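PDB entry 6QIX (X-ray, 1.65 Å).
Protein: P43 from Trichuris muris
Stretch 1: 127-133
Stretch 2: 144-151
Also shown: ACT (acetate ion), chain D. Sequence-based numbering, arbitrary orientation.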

# COMPACT_ATOMS: atom_id res chain seq x y z
N LYS A 127 -2.20 1.68 -0.45
CA LYS A 127 -3.05 2.81 -0.08
C LYS A 127 -4.21 2.37 0.79
O LYS A 127 -4.60 3.07 1.76
CB LYS A 127 -3.56 3.47 -1.35
CG LYS A 127 -4.50 4.65 -1.18
CD LYS A 127 -4.52 5.52 -2.45
CE LYS A 127 -5.51 6.69 -2.39
NZ LYS A 127 -4.89 7.98 -2.86
N LEU A 128 -4.79 1.21 0.46
CA LEU A 128 -5.91 0.67 1.22
C LEU A 128 -5.45 -0.07 2.48
O LEU A 128 -6.09 0.05 3.52
CB LEU A 128 -6.75 -0.26 0.35
CG LEU A 128 -7.50 0.41 -0.78
CD1 LEU A 128 -8.35 -0.58 -1.54
CD2 LEU A 128 -8.36 1.53 -0.27
N LYS A 129 -4.36 -0.81 2.40
CA LYS A 129 -3.80 -1.46 3.58
C LYS A 129 -3.51 -0.42 4.66
O LYS A 129 -3.69 -0.67 5.86
CB LYS A 129 -2.52 -2.23 3.21
CG LYS A 129 -2.75 -3.38 2.26
CD LYS A 129 -1.43 -3.87 1.70
CE LYS A 129 -0.78 -4.86 2.59
NZ LYS A 129 0.45 -5.48 1.93
N GLN A 130 -3.12 0.79 4.26
CA GLN A 130 -2.76 1.80 5.23
C GLN A 130 -3.96 2.33 5.99
O GLN A 130 -3.77 3.04 7.00
CB GLN A 130 -1.96 2.90 4.52
CG GLN A 130 -0.53 2.44 4.24
CD GLN A 130 0.25 3.37 3.35
OE1 GLN A 130 -0.21 4.44 3.02
NE2 GLN A 130 1.41 2.93 2.90
N CYS A 131 -5.18 1.98 5.59
CA CYS A 131 -6.33 2.36 6.40
C CYS A 131 -6.21 1.78 7.79
O CYS A 131 -6.77 2.32 8.75
CB CYS A 131 -7.64 1.88 5.77
SG CYS A 131 -8.05 2.69 4.19
N PHE A 132 -5.53 0.64 7.92
CA PHE A 132 -5.47 -0.06 9.21
C PHE A 132 -4.10 0.04 9.85
O PHE A 132 -3.68 -0.85 10.59
CB PHE A 132 -5.93 -1.50 9.00
CG PHE A 132 -7.27 -1.58 8.29
CD1 PHE A 132 -8.43 -1.18 8.96
CD2 PHE A 132 -7.37 -1.96 6.96
CE1 PHE A 132 -9.65 -1.19 8.33
CE2 PHE A 132 -8.59 -1.99 6.34
CZ PHE A 132 -9.74 -1.60 7.02
N THR A 133 -3.39 1.15 9.59
CA THR A 133 -2.10 1.46 10.19
C THR A 133 -2.20 2.64 11.15
O THR A 133 -1.18 3.27 11.48
CB THR A 133 -1.04 1.76 9.12
OG1 THR A 133 -1.46 2.86 8.30
CG2 THR A 133 -0.77 0.57 8.22
N GLY A 144 -6.09 -9.19 10.96
CA GLY A 144 -7.19 -9.80 10.24
C GLY A 144 -7.36 -9.23 8.85
O GLY A 144 -7.55 -9.98 7.87
N TYR A 145 -7.28 -7.89 8.71
CA TYR A 145 -7.37 -7.31 7.37
C TYR A 145 -6.14 -7.65 6.53
O TYR A 145 -6.25 -7.79 5.30
CB TYR A 145 -7.54 -5.79 7.46
CG TYR A 145 -8.95 -5.35 7.68
CD1 TYR A 145 -9.85 -5.29 6.64
CD2 TYR A 145 -9.38 -4.96 8.95
CE1 TYR A 145 -11.16 -4.89 6.84
CE2 TYR A 145 -10.72 -4.55 9.15
CZ TYR A 145 -11.58 -4.51 8.09
OH TYR A 145 -12.89 -4.08 8.30
N ARG A 146 -4.97 -7.75 7.17
CA ARG A 146 -3.78 -8.11 6.39
C ARG A 146 -3.97 -9.47 5.74
O ARG A 146 -3.65 -9.66 4.56
CB ARG A 146 -2.53 -8.10 7.26
CG ARG A 146 -1.26 -8.34 6.45
CD ARG A 146 0.00 -8.04 7.23
NE ARG A 146 0.49 -9.23 7.93
CZ ARG A 146 1.04 -9.22 9.14
NH1 ARG A 146 1.17 -8.08 9.83
NH2 ARG A 146 1.45 -10.37 9.67
N LYS A 147 -4.52 -10.43 6.49
CA LYS A 147 -4.75 -11.75 5.93
C LYS A 147 -5.68 -11.66 4.72
O LYS A 147 -5.46 -12.34 3.70
CB LYS A 147 -5.31 -12.67 7.01
CG LYS A 147 -5.44 -14.12 6.59
CD LYS A 147 -5.95 -15.02 7.74
CE LYS A 147 -6.10 -16.46 7.25
NZ LYS A 147 -7.35 -16.73 6.46
N MET A 148 -6.69 -10.80 4.79
CA MET A 148 -7.58 -10.64 3.63
C MET A 148 -6.82 -10.09 2.43
O MET A 148 -6.88 -10.65 1.33
CB MET A 148 -8.75 -9.72 3.99
CG MET A 148 -9.74 -10.35 4.98
SD MET A 148 -10.71 -11.69 4.20
CE MET A 148 -11.83 -12.07 5.55
N PHE A 149 -6.08 -8.99 2.63
CA PHE A 149 -5.38 -8.34 1.52
C PHE A 149 -4.38 -9.30 0.89
O PHE A 149 -4.25 -9.36 -0.34
CB PHE A 149 -4.66 -7.08 2.00
CG PHE A 149 -5.53 -5.87 2.09
CD1 PHE A 149 -5.93 -5.20 0.96
CD2 PHE A 149 -5.90 -5.36 3.33
CE1 PHE A 149 -6.71 -4.06 1.05
CE2 PHE A 149 -6.67 -4.21 3.44
CZ PHE A 149 -7.10 -3.57 2.30
N GLU A 150 -3.67 -10.07 1.71
CA GLU A 150 -2.64 -10.93 1.16
C GLU A 150 -3.21 -12.08 0.35
O GLU A 150 -2.46 -12.69 -0.42
CB GLU A 150 -1.75 -11.49 2.27
CG GLU A 150 -0.76 -10.45 2.88
CD GLU A 150 0.22 -9.93 1.84
OE1 GLU A 150 1.26 -10.61 1.62
OE2 GLU A 150 -0.07 -8.87 1.21
N SER A 151 -4.51 -12.39 0.51
CA SER A 151 -5.11 -13.51 -0.20
C SER A 151 -5.48 -13.13 -1.63
O SER A 151 -5.65 -14.02 -2.48
CB SER A 151 -6.34 -14.03 0.56
OG SER A 151 -7.39 -13.09 0.60
C ACT D . -15.18 -3.86 5.24
O ACT D . -15.74 -3.04 4.49
OXT ACT D . -14.37 -3.64 6.18
CH3 ACT D . -15.51 -5.34 4.94

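This is a small contact, mostly between side chains, built on aromatic rings, with a salt bridge at its margin and no hydrogen bond crossing between the stretches. One half is a face-to-face stack: the rings of Phe132 and Tyr145 lie nearly parallel, their planes 9° apart and their centroids separated by 3.8 Å, with Phe132 CE2 3.5 Å from Tyr145 CD1. At the far end of the Tyr145 ring, OH donates a hydrogen bond to acetate OXT at 2.6 Å; the ion probably comes from the crystallisation liquor.

One helical turn on, Phe149 presents its ring to three residues of the first stretch. Lys129 sets CG over one face, 3.8 Å from the ring centroid and 14° off the normal, a CH-pi contact. Phe132 CE2 meets the edge at Phe149 CE2, 4.1 Å away, and Leu128 CB packs 3.9 Å from Phe149 CZ. The i to i+4 spacing, held by the Phe149 N to Tyr145 O hydrogen bond of 2.9 Å, puts both aromatics on the same side of the helix.

Lys129 does double duty: beyond its methylenes, NZ reaches Glu150 OE2 at 3.5 Å, a long salt bridge. The rule read from this contact is economical: apolar carbon packs on one face of the ring, and charge is paired beyond it.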